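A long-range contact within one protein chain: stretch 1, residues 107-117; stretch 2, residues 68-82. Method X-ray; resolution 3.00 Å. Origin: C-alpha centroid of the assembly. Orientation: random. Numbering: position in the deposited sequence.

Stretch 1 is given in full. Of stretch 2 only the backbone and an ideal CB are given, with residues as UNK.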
# COMPACT_ATOMS: atom_id res chain seq x y z
N GLY A 107 18.45 6.40 18.03
CA GLY A 107 19.06 6.13 16.75
C GLY A 107 18.58 4.82 16.16
O GLY A 107 18.16 4.76 15.01
N GLU A 108 18.64 3.76 16.97
CA GLU A 108 18.18 2.44 16.57
C GLU A 108 16.71 2.44 16.16
O GLU A 108 16.32 1.76 15.22
CB GLU A 108 18.41 1.43 17.69
CG GLU A 108 19.86 1.16 18.02
CD GLU A 108 20.36 -0.15 17.42
OE1 GLU A 108 20.18 -1.20 18.07
OE2 GLU A 108 20.93 -0.12 16.31
N GLY A 109 15.91 3.22 16.89
CA GLY A 109 14.49 3.33 16.60
C GLY A 109 14.25 3.96 15.24
O GLY A 109 13.41 3.49 14.47
N LEU A 110 14.99 5.03 14.95
CA LEU A 110 14.87 5.72 13.67
C LEU A 110 15.43 4.87 12.53
O LEU A 110 14.83 4.78 11.46
CB LEU A 110 15.58 7.07 13.71
CG LEU A 110 15.03 8.09 14.71
CD1 LEU A 110 15.83 9.38 14.65
CD2 LEU A 110 13.56 8.36 14.45
N GLY A 111 16.58 4.26 12.77
CA GLY A 111 17.23 3.43 11.77
C GLY A 111 16.37 2.26 11.35
O GLY A 111 16.37 1.86 10.18
N LEU A 112 15.64 1.70 12.30
CA LEU A 112 14.75 0.58 12.03
C LEU A 112 13.50 1.05 11.31
O LEU A 112 13.00 0.37 10.40
CB LEU A 112 14.38 -0.14 13.33
CG LEU A 112 13.46 -1.35 13.19
CD1 LEU A 112 13.98 -2.31 12.14
CD2 LEU A 112 13.37 -2.05 14.53
N ALA A 113 12.99 2.20 11.71
CA ALA A 113 11.85 2.82 11.05
C ALA A 113 12.21 3.18 9.62
O ALA A 113 11.43 2.97 8.69
CB ALA A 113 11.39 4.04 11.81
N THR A 114 13.41 3.74 9.45
CA THR A 114 13.96 4.04 8.13
C THR A 114 13.99 2.77 7.28
O THR A 114 13.49 2.76 6.16
CB THR A 114 15.38 4.63 8.23
OG1 THR A 114 15.30 6.00 8.65
CG2 THR A 114 16.08 4.57 6.88
N LYS A 115 14.58 1.72 7.84
CA LYS A 115 14.68 0.42 7.18
C LYS A 115 13.34 -0.05 6.65
O LYS A 115 13.26 -0.65 5.58
CB LYS A 115 15.24 -0.63 8.14
CG LYS A 115 15.27 -2.04 7.56
CD LYS A 115 16.30 -2.13 6.44
CE LYS A 115 16.35 -3.53 5.85
NZ LYS A 115 15.21 -3.80 4.93
N THR A 116 12.28 0.23 7.40
CA THR A 116 10.95 -0.26 7.08
C THR A 116 10.39 0.41 5.84
O THR A 116 9.42 -0.06 5.24
CB THR A 116 9.99 -0.06 8.25
OG1 THR A 116 10.64 -0.43 9.47
CG2 THR A 116 8.76 -0.94 8.08
N PHE A 117 11.00 1.51 5.43
CA PHE A 117 10.59 2.19 4.22
C PHE A 117 11.24 1.54 3.00
O PHE A 117 10.76 1.68 1.88
CB PHE A 117 10.94 3.68 4.27
CG PHE A 117 10.07 4.48 5.20
CD1 PHE A 117 8.69 4.37 5.15
CD2 PHE A 117 10.63 5.33 6.13
CE1 PHE A 117 7.89 5.12 6.00
CE2 PHE A 117 9.84 6.07 6.98
CZ PHE A 117 8.47 5.97 6.92
N UNK A 68 4.60 0.38 13.30
CA UNK A 68 4.93 0.68 14.69
C UNK A 68 6.31 0.17 15.11
O UNK A 68 6.60 -1.03 15.04
CB UNK A 68 3.87 0.08 15.61
N UNK A 69 7.16 1.10 15.55
CA UNK A 69 8.46 0.75 16.12
C UNK A 69 8.50 1.14 17.59
O UNK A 69 8.17 2.27 17.95
CB UNK A 69 9.59 1.43 15.35
N UNK A 70 8.90 0.20 18.45
CA UNK A 70 9.02 0.46 19.88
C UNK A 70 10.49 0.42 20.26
O UNK A 70 11.23 -0.42 19.76
CB UNK A 70 8.22 -0.55 20.70
N UNK A 71 10.93 1.32 21.14
CA UNK A 71 12.33 1.25 21.55
C UNK A 71 12.57 1.41 23.05
O UNK A 71 11.70 1.84 23.81
CB UNK A 71 13.12 2.33 20.81
N UNK A 72 13.77 1.02 23.44
CA UNK A 72 14.25 1.04 24.80
C UNK A 72 15.73 0.72 24.72
O UNK A 72 16.45 1.34 23.93
CB UNK A 72 13.49 0.06 25.70
N UNK A 73 16.19 -0.25 25.51
CA UNK A 73 17.57 -0.72 25.42
C UNK A 73 17.89 -1.11 23.98
O UNK A 73 18.94 -0.76 23.44
CB UNK A 73 17.80 -1.90 26.36
N UNK A 74 16.96 -1.83 23.37
CA UNK A 74 17.03 -2.16 21.95
C UNK A 74 15.76 -1.68 21.26
O UNK A 74 14.74 -1.45 21.91
CB UNK A 74 17.22 -3.66 21.74
N UNK A 75 15.82 -1.54 19.95
CA UNK A 75 14.66 -1.13 19.17
C UNK A 75 14.14 -2.31 18.36
O UNK A 75 14.92 -3.05 17.77
CB UNK A 75 15.01 0.04 18.25
N UNK A 76 12.82 -2.48 18.32
CA UNK A 76 12.24 -3.53 17.50
C UNK A 76 10.96 -3.08 16.79
O UNK A 76 10.30 -2.13 17.21
CB UNK A 76 11.95 -4.76 18.37
N UNK A 77 10.65 -3.79 15.71
CA UNK A 77 9.54 -3.45 14.83
C UNK A 77 8.30 -4.25 15.21
O UNK A 77 8.27 -5.47 15.06
CB UNK A 77 9.91 -3.70 13.37
N UNK A 78 7.27 -3.55 15.69
CA UNK A 78 6.05 -4.22 16.15
C UNK A 78 5.10 -4.54 14.99
O UNK A 78 4.60 -5.65 14.88
CB UNK A 78 5.33 -3.35 17.18
N UNK A 79 4.87 -3.55 14.13
CA UNK A 79 4.05 -3.74 12.94
C UNK A 79 4.81 -3.27 11.71
O UNK A 79 5.31 -2.15 11.69
CB UNK A 79 2.72 -2.99 13.07
N UNK A 80 4.92 -4.14 10.68
CA UNK A 80 5.66 -3.78 9.47
C UNK A 80 5.12 -2.51 8.81
O UNK A 80 5.81 -1.50 8.80
CB UNK A 80 5.61 -4.94 8.47
N UNK A 81 3.88 -2.58 8.32
CA UNK A 81 3.16 -1.48 7.67
C UNK A 81 1.85 -2.08 7.18
O UNK A 81 1.82 -3.25 6.82
CB UNK A 81 3.96 -0.85 6.53
N UNK A 82 0.78 -1.29 7.17
CA UNK A 82 -0.53 -1.83 6.81
C UNK A 82 -1.60 -0.79 6.53
O UNK A 82 -1.48 0.37 6.90
CB UNK A 82 -1.02 -2.75 7.93

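Stretch 1 is helical throughout, and a β-hairpin formed by stretch 2 packs against it: the axis of strand 68-71 runs at 160° to the helix, nearly antiparallel, and that of strand 75-77 at 24°. No hydrogen bond links the two stretches in the deposited structure; the contacts between them are close packing, in part between apolar side chains.

Position 68 has extended angles (-128/121) and no helix atom within 5.5 Å of its ideal CB, so stretch 1 sets no constraint; it is Leu 68. At 69 the CA-to-CB bond points toward the helix, with the ideal CB 4.4 Å from Gly 109 O and 4.8 Å from Ala 113 CB. Extended angles and apolar neighbours suit a β-branched or other medium apolar residue. The deposited Val 69 (chi1 t) places CG2 4.0 Å from Ala 113 CB and CG1 4.2 Å from Leu 112 CD2, while CG1 also lies 3.8 Å from Gly 109 O. Position 70 points away and is free as far as the helix is concerned; it is Leu 70, whose N and O pair with the backbone of 76.

Position 71 points toward the helix again, its ideal CB 4.5 Å from Gly 109 CA. The bare glycine leaves space for something large or small. Phe 71 takes chi1 p, and an ideal CB built on Gly 109 would sit 3.4 Å from Phe 71 CD1, a tight fit that the missing side chain avoids.

At 72 the angles -171/-129 favour glycine, and Gly 72 it is. Position 73 is a turn site out of the helix's reach, where polar residues are common; it is Asp 73. Position 74 points sideways, its ideal CB 5.3 Å from Glu 108 OE1, so a polar or basic residue would be plausible. His 74 fills it, but its end leads away.

Position 75 is the most restricted: its ideal CB is 3.6 Å from both Gly 109 N and Glu 108 C. A small residue suits such proximity, and Ala 75 brings its CB 3.7 Å from Glu 108 CB. The CA atoms of Gly 109 and Ala 75 are 5.2 Å apart.

Position 76 points away, allowing large side chains; it is Tyr 76, whose backbone C lies 3.5 Å from Leu 112 CD2. At 77 the bond points toward the helix, with Leu 112 CD2 4.0 Å from the ideal CB and Thr 116 OG1 5.1 Å away, so aliphatic residues fit well. Leu 77 keeps its CB 4.0 Å from Leu 112 CD2 and sets its CD2 4.0 Å from Thr 116 OG1, a hydroxyl already donating to Leu 112 O.

Positions 78 and 79 meet no helix atom within 5.5 Å of their ideal CB atoms; they are Gln 78, at the corner, and Thr 79. Position 80 points sideways, and phi -58 admits proline: Pro 80 places its O 3.1 Å from Thr 116 CG2. Position 81 points toward the helix, inviting an apolar chain; Leu 81 CD1 reaches 3.8 Å from Thr 116 O. Position 82 has no atom of stretch 1 within 5.5 Å of its ideal CB, so the helix sets no limit there; it is Thr 82.

Stretch 2 (68-82) LVLFGDHAYLQTPLT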
# COMPACT_ATOMS: atom_id res chain seq x y z
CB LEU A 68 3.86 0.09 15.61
CG LEU A 68 4.04 0.27 17.12
CD1 LEU A 68 4.27 1.73 17.47
CD2 LEU A 68 2.82 -0.27 17.86
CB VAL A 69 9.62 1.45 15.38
CG1 VAL A 69 10.96 1.03 15.96
CG2 VAL A 69 9.56 1.15 13.89
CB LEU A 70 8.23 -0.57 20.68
CG LEU A 70 6.77 -0.80 20.26
CD1 LEU A 70 6.21 -2.06 20.91
CD2 LEU A 70 5.92 0.41 20.60
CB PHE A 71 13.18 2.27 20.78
CG PHE A 71 12.82 3.71 21.03
CD1 PHE A 71 11.74 4.30 20.40
CD2 PHE A 71 13.59 4.50 21.87
CE1 PHE A 71 11.42 5.62 20.62
CE2 PHE A 71 13.28 5.82 22.09
CZ PHE A 71 12.19 6.39 21.47
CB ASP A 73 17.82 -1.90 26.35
CG ASP A 73 17.89 -1.50 27.81
OD1 ASP A 73 17.69 -0.30 28.11
OD2 ASP A 73 18.12 -2.38 28.67
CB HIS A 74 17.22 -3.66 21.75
CG HIS A 74 16.08 -4.49 22.25
ND1 HIS A 74 15.85 -4.70 23.60
CD2 HIS A 74 15.11 -5.17 21.60
CE1 HIS A 74 14.78 -5.46 23.74
NE2 HIS A 74 14.32 -5.76 22.54
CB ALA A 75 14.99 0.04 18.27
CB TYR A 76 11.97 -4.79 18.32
CG TYR A 76 10.97 -4.64 19.44
CD1 TYR A 76 9.62 -4.89 19.22
CD2 TYR A 76 11.37 -4.27 20.71
CE1 TYR A 76 8.70 -4.75 20.24
CE2 TYR A 76 10.46 -4.13 21.74
CZ TYR A 76 9.12 -4.38 21.50
OH TYR A 76 8.21 -4.24 22.52
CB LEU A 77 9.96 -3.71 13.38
CG LEU A 77 9.07 -3.35 12.19
CD1 LEU A 77 8.05 -4.45 11.92
CD2 LEU A 77 8.41 -2.00 12.38
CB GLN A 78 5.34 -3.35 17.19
CG GLN A 78 4.02 -3.92 17.71
CD GLN A 78 4.19 -5.09 18.66
OE1 GLN A 78 3.21 -5.71 19.07
NE2 GLN A 78 5.43 -5.40 19.02
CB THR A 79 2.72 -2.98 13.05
OG1 THR A 79 2.03 -3.38 14.24
CG2 THR A 79 1.84 -3.26 11.84
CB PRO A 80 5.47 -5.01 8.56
CG PRO A 80 4.32 -5.76 9.14
CD PRO A 80 4.33 -5.49 10.61
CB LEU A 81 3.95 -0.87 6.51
CG LEU A 81 4.76 0.43 6.72
CD1 LEU A 81 5.66 0.69 5.53
CD2 LEU A 81 3.85 1.62 6.98
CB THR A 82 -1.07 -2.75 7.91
OG1 THR A 82 -2.42 -3.11 7.61
CG2 THR A 82 -1.04 -2.03 9.24
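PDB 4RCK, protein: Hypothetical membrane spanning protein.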